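Local coordinates for protein putative chitobiase (Bacteroides thetaiotaomicron, PDB 3HNM) that is of unknown function but, as a putative chitobiase fragment built on an F5/8 type C domain with a bound magnesium ion, probably helps to recognise carbohydrate, at residues K16-I21 with F69-E74; G50-C55 with P88-W93; D58-L63 with T149-R154; F80-P85 with P125-D130; S97-V102 with V142-Y147. All coordinates share one frame; numbering follows the deposited sequence.

Contact 1 (K16-I21 with F69-E74); sequences KGWSVI and FDMGKE
Trp18 and Met71 lie side by side and point the same way, an arrangement that shows how a flexible selenoether chain can be fitted to an indole. Met71 is a selenomethionine, so the heavy atom in its chain is SE. Its CG is anti to the carbonyl carbon (chi1 -71°), a setting that puts this methylene over one face of the indole. There Met71 CG sits 3.5 Å from the centroid of the five-membered ring of Trp18, displaced toward the rim, in a CH-pi contact. The bend at chi3 (83°) then turns the methyl back to the six-membered ring, with Met71 CE 3.4 Å from Trp18 CZ2, while SE makes an oblique Met-aromatic approach. In the F5/8 type C sandwich, strand 20-23 runs at the edge of the five-stranded sheet beside strand 65-71, and the chain turns a corner at Gly72 and Lys73 toward the other sheet. Val20 and Phe69 form an antiparallel non-hydrogen-bonded pair, and Val20 CG2 meets the ring edge of Phe69 at CE1, 3.5 Å away. Next to this pair, Asp70 N donates to Ser19 O (3.2 Å), from above the carbonyl plane, and Trp18 CA makes a CA-H...O contact with Asp70 O. Asp70 CB lies against Ser19 O, while the carboxylate turns back: CG is anti to the backbone N, and OD1 accepts from Gly72 N at 2.7 Å, on the anti side, closing an Asx turn. Arg137 adds a salt bridge to the same OD1.

Contact 2 (G50-C55 with P88-W93); sequences GTQWLC and PAAHVW
Leu54 and His91 meet where strand 53-54, at the edge of the smaller sheet of the F5/8 type C sandwich, faces the loop that follows strand 74-83. The histidine can be followed outward. Its CB lies against the carboxamide end of Gln52, 3.8 Å from Gln52 CD. Chi1 (-65°) sets His91 CG anti to the carbonyl carbon, 3.6 Å from Leu54 CD1, and CD2 meets the same methyl. Farther out the other methyl takes over: His91 CE1 is 3.5 Å from Leu54 CD2, and NE2 touches that carbon too. ND1 lies on the edge turned to the carboxamide of Gln52, whose plane is 47° from that of the imidazole. The leucine and histidine side chains cross at about a right angle, with the methyls over the ring face. Trp39, edge-to-face, and Trp57 also meet the imidazole, making it part of an aromatic cluster. An alanine in place of His91 would probably leave the Leu54 methyls and the two tryptophans facing a gap where the ring had been. Beyond Gln52 the backbones draw together at Gly50 and Ala89, next to Pro88, which follows a cis peptide bond. Thr51, between Gly50 and Gln52, is one of the magnesium-site residues, which places this contact beside that site. The CH-pi contact is nearly centred: Leu54 CD1 stands 3.7 Å from the centroid of the His91 ring, 13° off its normal.

Contact 3 (D58-L63 with T149-R154); sequences DVKEPL and TYDGLR
Lys60 reaches across to Arg154 and Asp151, and the contact divides into a charged part and an apolar one. In the charged part, a salt bridge internal to the 149-154 loop presents the guanidinium face to Lys60. Arg154 grips Asp151 side-on with two nitrogens that share one oxygen: NE lies 2.8 Å from Asp151 OD2, and NH2 is 3.2 Å from the same atom, both reaching it from one face of the carboxylate. Lys60 crosses the arginine at about a right angle, and its CE covers a face of the guanidinium 3.8 Å from Arg154 NH2. Lys60 NZ and Asp151 OD1 stay 4.3 Å apart, beyond a salt bridge. Trp57 makes a cation-pi contact with Arg154 and accepts from NH1 through its backbone oxygen. An alanine in place of Arg154 would probably leave the Asp151 carboxylate without its salt-bridge partner and the Lys60 methylenes without the flat group they cover. The apolar part is Leu153 CD1 against Leu63 CD1, at 3.8 Å. Separately, Leu153 CD2 touches Glu61 O, which also accepts from Tyr65 OH. Both segments are loops of the sandwich, one leading from strand 53-54 to strand 65-71, the other from strand 138-146 to strand 156-166, and the two leucines rest together on Thr146 of strand 138-146.

Contact 4 (F80-P85 with P125-D130); sequences FGFANP and PNVNMD
Phe80 to Phe82 and Val127 to Met129 pair as antiparallel strands in the four-stranded sheet of the beta sandwich, strand 127-136 forming its edge and strand 74-83 the next one in. The backbone bonds come in two reciprocal sets. Phe80 exchanges bonds with Met129, of which Met129 N to Phe80 O is 2.8 Å; Phe82 does so with Val127, and Phe82 N lies 2.9 Å from Val127 O. Gly81 and Asn128 form the non-hydrogen-bonded pair between them. Apolar contacts gather on the face bearing Phe80, Phe82, Val127 and Met129. Phe82 CG sits between the backbone N and the carbonyl carbon (chi1 53°); the side chain lies alongside Val127, whose CB is over one face of the ring in a CH-pi contact, 3.9 Å from the centroid. Phe141 of the other sheet meets both phenylalanine rings, and Trp117 meets Phe82 edge-to-face, placing this face in the core of the sandwich. Selenomethionine Met129 bends at chi3 (85°), which brings its methyl to the Phe80 edge: CE lies in the ring plane, 3.4 Å from Phe80 CD1.

Contact 5 (S97-V102 with V142-Y147); sequences SKAGYV and VITDTY
Lys98 and Ala99 both face Asp145, and Thr144 and Asp145 both face Ala99, so two classic beta bulges follow each other where strands 97-98 and 100-105 run antiparallel to strand 138-146. Each bulge is gathered on one carbonyl: Lys98 N (2.9 Å) and Ala99 N donate to Asp145 O, while Thr144 N (2.9 Å) and Asp145 N donate to Ala99 O, each pair arriving from a single face of the acceptor plane. Gly100 and Ile143 follow as a non-hydrogen-bonded pair. Among the side chains, Lys98 crosses Tyr147 at about a right angle, and its CD lies over the centre of the ring, 3.3 Å from the centroid, a CH-pi contact. Chi4 (-71°) then turns NZ to Asp145, where it forms a salt bridge with OD2 at 2.7 Å. Tyr147 OH is bonded to Ser119 O, which helps to fix the ring under the lysine. At the other end Val142 CB lies over a face of the Tyr101 ring, and Thr144 CG2 meets its edge. Lys98 thus uses its methylenes and its charge on different partners; the Asp145 carboxylate would be expected to stabilise the ammonium, and the ammonium in turn to help Asp145 stay ionised.

How the contacts relate
Along the chain contact 1 closes before contacts 4 and 5 open; contacts 4 and 5 cross, both nested within the loop that contact 3 closes, while contact 2 crosses contacts 1, 3 and 4 and closes before contact 5 opens. Contacts 1 and 5 pair strands of the five-stranded sheet, centres about 22 Å apart. Contact 4 lies in the four-stranded sheet, and it touches contact 5 (centres about 12 Å apart) through Phe80 and Met129 against Val102, sheet against sheet. Contact 2 touches contacts 3 and 4, and contact 3 touches contact 5, whereas contact 1 stands apart at the far edge of its sheet. This interleaving builds both sheets of the sandwich from sequence-distant strands.

Contact 1 (K16-I21 with F69-E74)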
# COMPACT_ATOMS: atom_id res chain seq x y z
N LYS A 16 -12.81 -1.63 -5.67
CA LYS A 16 -13.92 -2.29 -4.96
C LYS A 16 -13.86 -3.81 -5.01
O LYS A 16 -14.23 -4.50 -4.05
CB LYS A 16 -15.28 -1.80 -5.48
CG LYS A 16 -16.40 -1.96 -4.42
CD LYS A 16 -15.90 -1.50 -3.02
CE LYS A 16 -16.76 -1.98 -1.83
NZ LYS A 16 -18.07 -1.27 -1.61
N GLY A 17 -13.39 -4.33 -6.14
CA GLY A 17 -13.25 -5.77 -6.27
C GLY A 17 -11.98 -6.18 -5.56
O GLY A 17 -11.69 -7.37 -5.41
N TRP A 18 -11.21 -5.18 -5.12
CA TRP A 18 -9.95 -5.39 -4.42
C TRP A 18 -10.12 -6.05 -3.05
O TRP A 18 -11.24 -6.11 -2.52
CB TRP A 18 -9.21 -4.07 -4.23
CG TRP A 18 -8.64 -3.53 -5.47
CD1 TRP A 18 -9.14 -3.64 -6.73
CD2 TRP A 18 -7.48 -2.70 -5.57
NE1 TRP A 18 -8.37 -2.92 -7.61
CE2 TRP A 18 -7.34 -2.33 -6.92
CE3 TRP A 18 -6.54 -2.23 -4.64
CZ2 TRP A 18 -6.31 -1.51 -7.37
CZ3 TRP A 18 -5.51 -1.41 -5.09
CH2 TRP A 18 -5.41 -1.06 -6.44
N SER A 19 -9.01 -6.52 -2.48
CA SER A 19 -9.02 -7.18 -1.18
C SER A 19 -7.64 -7.72 -0.78
O SER A 19 -7.12 -8.61 -1.44
CB SER A 19 -10.04 -8.32 -1.20
OG SER A 19 -9.99 -9.00 -2.45
N VAL A 20 -7.07 -7.19 0.30
CA VAL A 20 -5.76 -7.62 0.77
C VAL A 20 -5.79 -9.10 1.10
O VAL A 20 -6.28 -9.51 2.16
CB VAL A 20 -5.32 -6.83 2.01
CG1 VAL A 20 -3.96 -7.31 2.48
CG2 VAL A 20 -5.25 -5.36 1.68
N ILE A 21 -5.26 -9.89 0.17
CA ILE A 21 -5.23 -11.34 0.27
C ILE A 21 -4.02 -11.84 1.07
O ILE A 21 -3.91 -13.03 1.36
CB ILE A 21 -5.25 -11.99 -1.16
CG1 ILE A 21 -5.57 -13.48 -1.06
CG2 ILE A 21 -3.90 -11.81 -1.87
CD1 ILE A 21 -5.40 -14.23 -2.38
N PHE A 69 -2.24 -7.24 -2.70
CA PHE A 69 -3.59 -6.83 -3.08
C PHE A 69 -4.14 -7.63 -4.23
O PHE A 69 -3.45 -7.84 -5.22
CB PHE A 69 -3.57 -5.37 -3.46
CG PHE A 69 -2.94 -4.50 -2.43
CD1 PHE A 69 -3.60 -4.25 -1.23
CD2 PHE A 69 -1.69 -3.95 -2.64
CE1 PHE A 69 -3.02 -3.45 -0.26
CE2 PHE A 69 -1.10 -3.14 -1.67
CZ PHE A 69 -1.76 -2.89 -0.49
N ASP A 70 -5.39 -8.08 -4.12
CA ASP A 70 -6.01 -8.84 -5.21
C ASP A 70 -7.03 -7.94 -5.92
O ASP A 70 -8.15 -7.80 -5.45
CB ASP A 70 -6.70 -10.09 -4.68
CG ASP A 70 -7.26 -10.94 -5.79
OD1 ASP A 70 -7.47 -10.38 -6.89
OD2 ASP A 70 -7.48 -12.16 -5.58
N MSE A 71 -6.65 -7.37 -7.06
CA MSE A 71 -7.54 -6.47 -7.80
C MSE A 71 -8.78 -7.12 -8.39
O MSE A 71 -9.61 -6.44 -8.99
CB MSE A 71 -6.77 -5.76 -8.90
CG MSE A 71 -5.78 -4.74 -8.39
SE MSE A 71 -4.63 -4.04 -9.80
CE MSE A 71 -5.83 -2.69 -10.54
N GLY A 72 -8.89 -8.44 -8.22
CA GLY A 72 -10.05 -9.16 -8.72
C GLY A 72 -9.89 -9.67 -10.14
O GLY A 72 -9.96 -10.88 -10.39
N LYS A 73 -9.66 -8.75 -11.06
CA LYS A 73 -9.49 -9.11 -12.46
C LYS A 73 -8.09 -8.72 -12.93
O LYS A 73 -7.26 -8.32 -12.13
CB LYS A 73 -10.57 -8.43 -13.30
CG LYS A 73 -11.23 -7.22 -12.64
CD LYS A 73 -12.34 -6.69 -13.54
CE LYS A 73 -13.34 -5.80 -12.79
NZ LYS A 73 -14.09 -6.53 -11.71
N GLU A 74 -7.82 -8.84 -14.24
CA GLU A 74 -6.51 -8.51 -14.79
C GLU A 74 -6.46 -7.07 -15.28
O GLU A 74 -7.46 -6.54 -15.74
CB GLU A 74 -6.19 -9.44 -15.95
CG GLU A 74 -6.42 -10.88 -15.60
CD GLU A 74 -5.14 -11.68 -15.58
OE1 GLU A 74 -4.52 -11.79 -16.67
OE2 GLU A 74 -4.75 -12.18 -14.50

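Contact 2 (G50-C55 with P88-W93)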
# COMPACT_ATOMS: atom_id res chain seq x y z
N GLY A 50 -8.42 8.91 4.77
CA GLY A 50 -8.99 9.29 6.06
C GLY A 50 -8.88 8.16 7.07
O GLY A 50 -8.75 8.38 8.28
N THR A 51 -8.96 6.93 6.56
CA THR A 51 -8.85 5.72 7.35
C THR A 51 -7.41 5.27 7.14
O THR A 51 -6.86 5.47 6.06
CB THR A 51 -9.74 4.62 6.82
OG1 THR A 51 -9.34 4.31 5.48
CG2 THR A 51 -11.19 5.05 6.82
N GLN A 52 -6.82 4.64 8.15
CA GLN A 52 -5.42 4.21 8.05
C GLN A 52 -5.19 2.74 8.35
O GLN A 52 -6.13 1.99 8.60
CB GLN A 52 -4.55 5.03 9.00
CG GLN A 52 -4.69 4.56 10.44
CD GLN A 52 -4.01 5.46 11.42
OE1 GLN A 52 -3.89 5.13 12.60
NE2 GLN A 52 -3.56 6.61 10.96
N TRP A 53 -3.92 2.36 8.32
CA TRP A 53 -3.46 1.00 8.63
C TRP A 53 -2.35 1.18 9.66
O TRP A 53 -1.50 2.06 9.51
CB TRP A 53 -2.89 0.31 7.39
CG TRP A 53 -1.96 -0.83 7.74
CD1 TRP A 53 -2.31 -2.13 8.04
CD2 TRP A 53 -0.54 -0.75 7.89
NE1 TRP A 53 -1.19 -2.86 8.37
CE2 TRP A 53 -0.09 -2.04 8.29
CE3 TRP A 53 0.40 0.28 7.73
CZ2 TRP A 53 1.27 -2.32 8.53
CZ3 TRP A 53 1.75 0.00 7.97
CH2 TRP A 53 2.17 -1.29 8.37
N LEU A 54 -2.34 0.33 10.68
CA LEU A 54 -1.32 0.43 11.71
C LEU A 54 -0.52 -0.87 11.81
O LEU A 54 -1.09 -1.96 11.75
CB LEU A 54 -1.95 0.77 13.05
CG LEU A 54 -1.01 1.44 14.05
CD1 LEU A 54 -0.54 2.76 13.46
CD2 LEU A 54 -1.72 1.67 15.39
N CYS A 55 0.79 -0.74 11.92
CA CYS A 55 1.68 -1.89 12.04
C CYS A 55 1.44 -2.55 13.41
O CYS A 55 0.62 -2.07 14.18
CB CYS A 55 3.12 -1.42 11.98
SG CYS A 55 3.46 -0.22 13.25
N PRO A 88 -8.88 12.58 9.86
CA PRO A 88 -8.80 12.24 11.28
C PRO A 88 -8.09 10.92 11.58
O PRO A 88 -8.50 10.18 12.48
CB PRO A 88 -10.27 12.17 11.68
CG PRO A 88 -10.86 11.48 10.49
CD PRO A 88 -10.22 12.26 9.34
N ALA A 89 -7.04 10.61 10.83
CA ALA A 89 -6.29 9.38 11.05
C ALA A 89 -5.59 9.52 12.39
O ALA A 89 -4.93 10.52 12.65
CB ALA A 89 -5.28 9.17 9.94
N ALA A 90 -5.72 8.50 13.23
CA ALA A 90 -5.11 8.56 14.55
C ALA A 90 -3.58 8.51 14.56
O ALA A 90 -2.96 8.69 15.61
CB ALA A 90 -5.68 7.44 15.43
N HIS A 91 -2.96 8.27 13.41
CA HIS A 91 -1.51 8.17 13.37
C HIS A 91 -0.85 8.79 12.13
O HIS A 91 -0.26 8.06 11.33
CB HIS A 91 -1.07 6.71 13.46
CG HIS A 91 -1.40 6.05 14.76
ND1 HIS A 91 -2.65 5.56 15.05
CD2 HIS A 91 -0.62 5.73 15.82
CE1 HIS A 91 -2.63 4.96 16.23
NE2 HIS A 91 -1.40 5.05 16.72
N VAL A 92 -0.96 10.10 11.98
CA VAL A 92 -0.34 10.76 10.83
C VAL A 92 1.17 10.86 11.07
O VAL A 92 1.95 10.91 10.12
CB VAL A 92 -0.92 12.18 10.59
CG1 VAL A 92 -2.37 12.08 10.19
CG2 VAL A 92 -0.78 13.02 11.84
N TRP A 93 1.57 10.88 12.34
CA TRP A 93 3.00 10.96 12.67
C TRP A 93 3.65 9.59 12.41
O TRP A 93 4.88 9.49 12.30
CB TRP A 93 3.22 11.39 14.14
CG TRP A 93 2.65 10.44 15.17
CD1 TRP A 93 1.38 10.44 15.66
CD2 TRP A 93 3.27 9.25 15.69
NE1 TRP A 93 1.16 9.32 16.43
CE2 TRP A 93 2.31 8.57 16.46
CE3 TRP A 93 4.54 8.68 15.56
CZ2 TRP A 93 2.57 7.37 17.10
CZ3 TRP A 93 4.81 7.48 16.20
CH2 TRP A 93 3.82 6.84 16.96

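Contact 3 (D58-L63 with T149-R154)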
# COMPACT_ATOMS: atom_id res chain seq x y z
N ASP A 58 2.13 -3.73 19.76
CA ASP A 58 2.52 -4.31 21.05
C ASP A 58 3.94 -4.86 20.97
O ASP A 58 4.62 -4.99 21.99
CB ASP A 58 1.54 -5.42 21.46
CG ASP A 58 0.10 -4.92 21.60
OD1 ASP A 58 -0.12 -3.71 21.87
OD2 ASP A 58 -0.82 -5.76 21.47
N VAL A 59 4.37 -5.18 19.76
CA VAL A 59 5.71 -5.71 19.57
C VAL A 59 6.25 -5.13 18.28
O VAL A 59 5.78 -5.48 17.20
CB VAL A 59 5.69 -7.24 19.42
CG1 VAL A 59 7.10 -7.76 19.37
CG2 VAL A 59 4.93 -7.86 20.56
N LYS A 60 7.24 -4.25 18.38
CA LYS A 60 7.80 -3.66 17.17
C LYS A 60 8.45 -4.73 16.31
O LYS A 60 9.51 -5.25 16.67
CB LYS A 60 8.83 -2.59 17.54
CG LYS A 60 8.31 -1.47 18.44
CD LYS A 60 9.45 -0.50 18.73
CE LYS A 60 9.11 0.57 19.75
NZ LYS A 60 10.35 1.09 20.41
N GLU A 61 7.83 -5.07 15.18
CA GLU A 61 8.39 -6.08 14.27
C GLU A 61 9.40 -5.49 13.28
O GLU A 61 9.20 -4.39 12.77
CB GLU A 61 7.26 -6.74 13.50
CG GLU A 61 6.29 -7.50 14.39
CD GLU A 61 6.84 -8.83 14.87
OE1 GLU A 61 8.07 -9.04 14.75
OE2 GLU A 61 6.05 -9.68 15.36
N PRO A 62 10.50 -6.20 13.01
CA PRO A 62 11.51 -5.71 12.07
C PRO A 62 11.05 -5.75 10.63
O PRO A 62 10.32 -6.65 10.22
CB PRO A 62 12.69 -6.65 12.33
CG PRO A 62 12.02 -7.93 12.66
CD PRO A 62 10.91 -7.49 13.60
N LEU A 63 11.47 -4.76 9.86
CA LEU A 63 11.08 -4.66 8.45
C LEU A 63 11.64 -5.86 7.68
O LEU A 63 12.55 -6.54 8.15
CB LEU A 63 11.59 -3.33 7.89
CG LEU A 63 11.05 -2.07 8.59
CD1 LEU A 63 11.92 -0.88 8.22
CD2 LEU A 63 9.58 -1.80 8.19
N THR A 149 11.10 7.48 14.55
CA THR A 149 10.13 8.32 15.25
C THR A 149 10.56 8.62 16.69
O THR A 149 11.58 8.11 17.16
CB THR A 149 8.77 7.64 15.33
OG1 THR A 149 8.39 7.17 14.03
CG2 THR A 149 7.74 8.60 15.81
N TYR A 150 9.80 9.44 17.41
CA TYR A 150 10.16 9.73 18.80
C TYR A 150 10.02 8.42 19.55
O TYR A 150 10.65 8.22 20.59
CB TYR A 150 9.25 10.79 19.42
CG TYR A 150 7.79 10.39 19.52
CD1 TYR A 150 7.33 9.62 20.58
CD2 TYR A 150 6.89 10.75 18.52
CE1 TYR A 150 6.00 9.21 20.63
CE2 TYR A 150 5.56 10.34 18.56
CZ TYR A 150 5.12 9.57 19.62
OH TYR A 150 3.80 9.16 19.65
N ASP A 151 9.19 7.53 19.03
CA ASP A 151 8.99 6.26 19.67
C ASP A 151 9.52 5.11 18.82
O ASP A 151 8.86 4.09 18.66
CB ASP A 151 7.50 6.05 19.97
CG ASP A 151 7.24 4.80 20.74
OD1 ASP A 151 8.05 4.53 21.67
OD2 ASP A 151 6.24 4.11 20.43
N GLY A 152 10.73 5.30 18.30
CA GLY A 152 11.35 4.28 17.49
C GLY A 152 10.55 3.95 16.24
O GLY A 152 9.68 4.70 15.83
N LEU A 153 10.87 2.79 15.66
CA LEU A 153 10.23 2.29 14.45
C LEU A 153 8.72 2.07 14.56
O LEU A 153 8.26 1.03 15.03
CB LEU A 153 10.89 0.96 14.03
CG LEU A 153 10.33 0.17 12.84
CD1 LEU A 153 11.09 0.55 11.61
CD2 LEU A 153 10.46 -1.32 13.10
N ARG A 154 7.95 3.06 14.11
CA ARG A 154 6.49 2.97 14.11
C ARG A 154 6.10 3.26 12.67
O ARG A 154 6.84 3.93 11.96
CB ARG A 154 5.87 4.04 15.01
CG ARG A 154 6.11 3.83 16.48
CD ARG A 154 5.49 2.54 16.92
NE ARG A 154 5.59 2.33 18.36
CZ ARG A 154 5.22 1.21 18.97
NH1 ARG A 154 4.72 0.21 18.25
NH2 ARG A 154 5.34 1.08 20.27

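Contact 4 (F80-P85 with P125-D130)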
# COMPACT_ATOMS: atom_id res chain seq x y z
N PHE A 80 1.59 3.39 -10.00
CA PHE A 80 1.28 2.85 -8.67
C PHE A 80 1.79 3.86 -7.65
O PHE A 80 2.79 4.53 -7.86
CB PHE A 80 1.98 1.50 -8.47
CG PHE A 80 1.84 0.94 -7.08
CD1 PHE A 80 2.64 1.41 -6.04
CD2 PHE A 80 0.89 -0.03 -6.80
CE1 PHE A 80 2.49 0.93 -4.75
CE2 PHE A 80 0.73 -0.52 -5.51
CZ PHE A 80 1.54 -0.03 -4.48
N GLY A 81 1.09 3.96 -6.52
CA GLY A 81 1.52 4.88 -5.50
C GLY A 81 0.73 4.69 -4.23
O GLY A 81 -0.15 3.84 -4.16
N PHE A 82 1.04 5.48 -3.21
CA PHE A 82 0.32 5.37 -1.95
C PHE A 82 0.19 6.76 -1.33
O PHE A 82 0.70 7.74 -1.89
CB PHE A 82 1.07 4.42 -1.00
CG PHE A 82 2.52 4.77 -0.79
CD1 PHE A 82 2.90 5.73 0.15
CD2 PHE A 82 3.52 4.14 -1.55
CE1 PHE A 82 4.24 6.06 0.33
CE2 PHE A 82 4.86 4.47 -1.38
CZ PHE A 82 5.23 5.43 -0.44
N ALA A 83 -0.48 6.85 -0.20
CA ALA A 83 -0.65 8.13 0.47
C ALA A 83 -0.63 7.99 2.00
O ALA A 83 -1.52 7.38 2.60
CB ALA A 83 -1.96 8.78 0.03
N ASN A 84 0.39 8.57 2.63
CA ASN A 84 0.50 8.52 4.07
C ASN A 84 -0.83 8.90 4.73
O ASN A 84 -1.71 9.49 4.09
CB ASN A 84 1.62 9.45 4.54
CG ASN A 84 2.99 8.79 4.45
OD1 ASN A 84 3.96 9.40 3.98
ND2 ASN A 84 3.06 7.54 4.91
N PRO A 85 -1.01 8.53 6.01
CA PRO A 85 -2.24 8.83 6.73
C PRO A 85 -2.51 10.31 6.80
O PRO A 85 -1.58 11.13 6.78
CB PRO A 85 -1.98 8.23 8.11
CG PRO A 85 -1.17 7.04 7.77
CD PRO A 85 -0.16 7.61 6.80
N PRO A 125 2.45 13.57 1.67
CA PRO A 125 1.12 13.52 1.06
C PRO A 125 0.86 12.30 0.18
O PRO A 125 0.13 11.37 0.58
CB PRO A 125 1.06 14.84 0.29
CG PRO A 125 1.79 15.77 1.23
CD PRO A 125 3.00 14.93 1.61
N ASN A 126 1.44 12.28 -1.02
CA ASN A 126 1.27 11.15 -1.92
C ASN A 126 2.62 10.80 -2.50
O ASN A 126 3.51 11.65 -2.56
CB ASN A 126 0.30 11.47 -3.06
CG ASN A 126 -1.12 11.70 -2.59
OD1 ASN A 126 -1.48 12.77 -2.11
ND2 ASN A 126 -1.95 10.68 -2.75
N VAL A 127 2.77 9.55 -2.91
CA VAL A 127 4.00 9.07 -3.52
C VAL A 127 3.62 8.09 -4.62
O VAL A 127 3.30 6.94 -4.35
CB VAL A 127 4.92 8.34 -2.53
CG1 VAL A 127 6.06 7.69 -3.28
CG2 VAL A 127 5.46 9.32 -1.51
N ASN A 128 3.63 8.59 -5.86
CA ASN A 128 3.29 7.80 -7.04
C ASN A 128 4.57 7.56 -7.84
O ASN A 128 5.53 8.33 -7.75
CB ASN A 128 2.26 8.55 -7.89
CG ASN A 128 0.93 8.73 -7.19
OD1 ASN A 128 0.08 9.48 -7.66
ND2 ASN A 128 0.74 8.04 -6.07
N MSE A 129 4.57 6.50 -8.64
CA MSE A 129 5.74 6.15 -9.43
C MSE A 129 5.34 5.58 -10.79
O MSE A 129 4.35 4.86 -10.89
CB MSE A 129 6.54 5.10 -8.66
CG MSE A 129 5.75 3.80 -8.49
SE MSE A 129 6.27 2.74 -6.95
CE MSE A 129 5.17 3.66 -5.66
N ASP A 130 6.11 5.89 -11.82
CA ASP A 130 5.79 5.34 -13.13
C ASP A 130 6.32 3.91 -13.19
O ASP A 130 7.53 3.67 -13.08
CB ASP A 130 6.40 6.20 -14.25
CG ASP A 130 5.55 7.43 -14.58
OD1 ASP A 130 4.31 7.34 -14.41
OD2 ASP A 130 6.11 8.46 -15.02

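Contact 5 (S97-V102 with V142-Y147)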
# COMPACT_ATOMS: atom_id res chain seq x y z
N SER A 97 7.03 5.70 5.92
CA SER A 97 7.56 4.91 4.80
C SER A 97 8.67 5.72 4.14
O SER A 97 8.47 6.87 3.76
CB SER A 97 6.45 4.62 3.79
OG SER A 97 5.33 4.04 4.43
N LYS A 98 9.85 5.11 4.01
CA LYS A 98 11.01 5.78 3.45
C LYS A 98 11.57 5.16 2.17
O LYS A 98 12.01 5.87 1.27
CB LYS A 98 12.12 5.85 4.50
CG LYS A 98 13.40 6.44 4.01
CD LYS A 98 14.19 6.96 5.17
CE LYS A 98 15.66 7.10 4.83
NZ LYS A 98 16.27 5.74 4.71
N ALA A 99 11.56 3.84 2.07
CA ALA A 99 12.06 3.17 0.89
C ALA A 99 11.36 1.84 0.75
O ALA A 99 10.81 1.31 1.72
CB ALA A 99 13.57 2.97 0.99
N GLY A 100 11.38 1.30 -0.46
CA GLY A 100 10.73 0.03 -0.71
C GLY A 100 10.45 -0.17 -2.19
O GLY A 100 10.96 0.59 -3.01
N TYR A 101 9.64 -1.16 -2.52
CA TYR A 101 9.33 -1.46 -3.90
C TYR A 101 7.97 -2.13 -4.02
O TYR A 101 7.34 -2.44 -3.01
CB TYR A 101 10.42 -2.38 -4.46
CG TYR A 101 10.50 -3.71 -3.75
CD1 TYR A 101 11.13 -3.84 -2.51
CD2 TYR A 101 9.93 -4.85 -4.32
CE1 TYR A 101 11.19 -5.08 -1.86
CE2 TYR A 101 9.99 -6.07 -3.69
CZ TYR A 101 10.61 -6.18 -2.47
OH TYR A 101 10.64 -7.41 -1.88
N VAL A 102 7.51 -2.35 -5.25
CA VAL A 102 6.22 -2.97 -5.51
C VAL A 102 6.41 -3.98 -6.64
O VAL A 102 7.02 -3.66 -7.65
CB VAL A 102 5.17 -1.89 -5.91
CG1 VAL A 102 5.72 -1.00 -6.98
CG2 VAL A 102 3.86 -2.53 -6.36
N VAL A 142 5.82 -3.38 -0.66
CA VAL A 142 6.78 -3.76 0.38
C VAL A 142 7.51 -2.55 0.97
O VAL A 142 8.12 -1.79 0.24
CB VAL A 142 7.84 -4.77 -0.18
CG1 VAL A 142 8.87 -5.08 0.88
CG2 VAL A 142 7.15 -6.06 -0.65
N ILE A 143 7.43 -2.37 2.29
CA ILE A 143 8.11 -1.26 2.96
C ILE A 143 9.43 -1.87 3.41
O ILE A 143 9.44 -2.89 4.11
CB ILE A 143 7.38 -0.78 4.25
CG1 ILE A 143 5.87 -0.64 4.01
CG2 ILE A 143 7.99 0.55 4.72
CD1 ILE A 143 5.45 0.62 3.35
N THR A 144 10.55 -1.26 3.03
CA THR A 144 11.84 -1.80 3.43
C THR A 144 12.56 -0.91 4.43
O THR A 144 13.30 -1.41 5.27
CB THR A 144 12.76 -2.03 2.23
OG1 THR A 144 12.82 -0.84 1.44
CG2 THR A 144 12.24 -3.18 1.41
N ASP A 145 12.36 0.40 4.34
CA ASP A 145 12.98 1.24 5.33
C ASP A 145 11.98 2.26 5.81
O ASP A 145 11.13 2.70 5.05
CB ASP A 145 14.24 1.92 4.82
CG ASP A 145 15.17 2.31 5.95
OD1 ASP A 145 15.32 1.47 6.87
OD2 ASP A 145 15.75 3.42 5.93
N THR A 146 12.08 2.62 7.09
CA THR A 146 11.16 3.54 7.73
C THR A 146 11.89 4.71 8.39
O THR A 146 12.99 4.55 8.90
CB THR A 146 10.30 2.74 8.78
OG1 THR A 146 9.15 2.19 8.14
CG2 THR A 146 9.87 3.62 9.94
N TYR A 147 11.29 5.90 8.36
CA TYR A 147 11.89 7.06 9.01
C TYR A 147 11.66 6.84 10.49
O TYR A 147 10.55 6.51 10.91
CB TYR A 147 11.20 8.35 8.59
CG TYR A 147 11.69 8.90 7.29
CD1 TYR A 147 12.90 9.58 7.20
CD2 TYR A 147 10.96 8.71 6.12
CE1 TYR A 147 13.37 10.06 5.99
CE2 TYR A 147 11.41 9.18 4.90
CZ TYR A 147 12.62 9.85 4.84
OH TYR A 147 13.06 10.29 3.62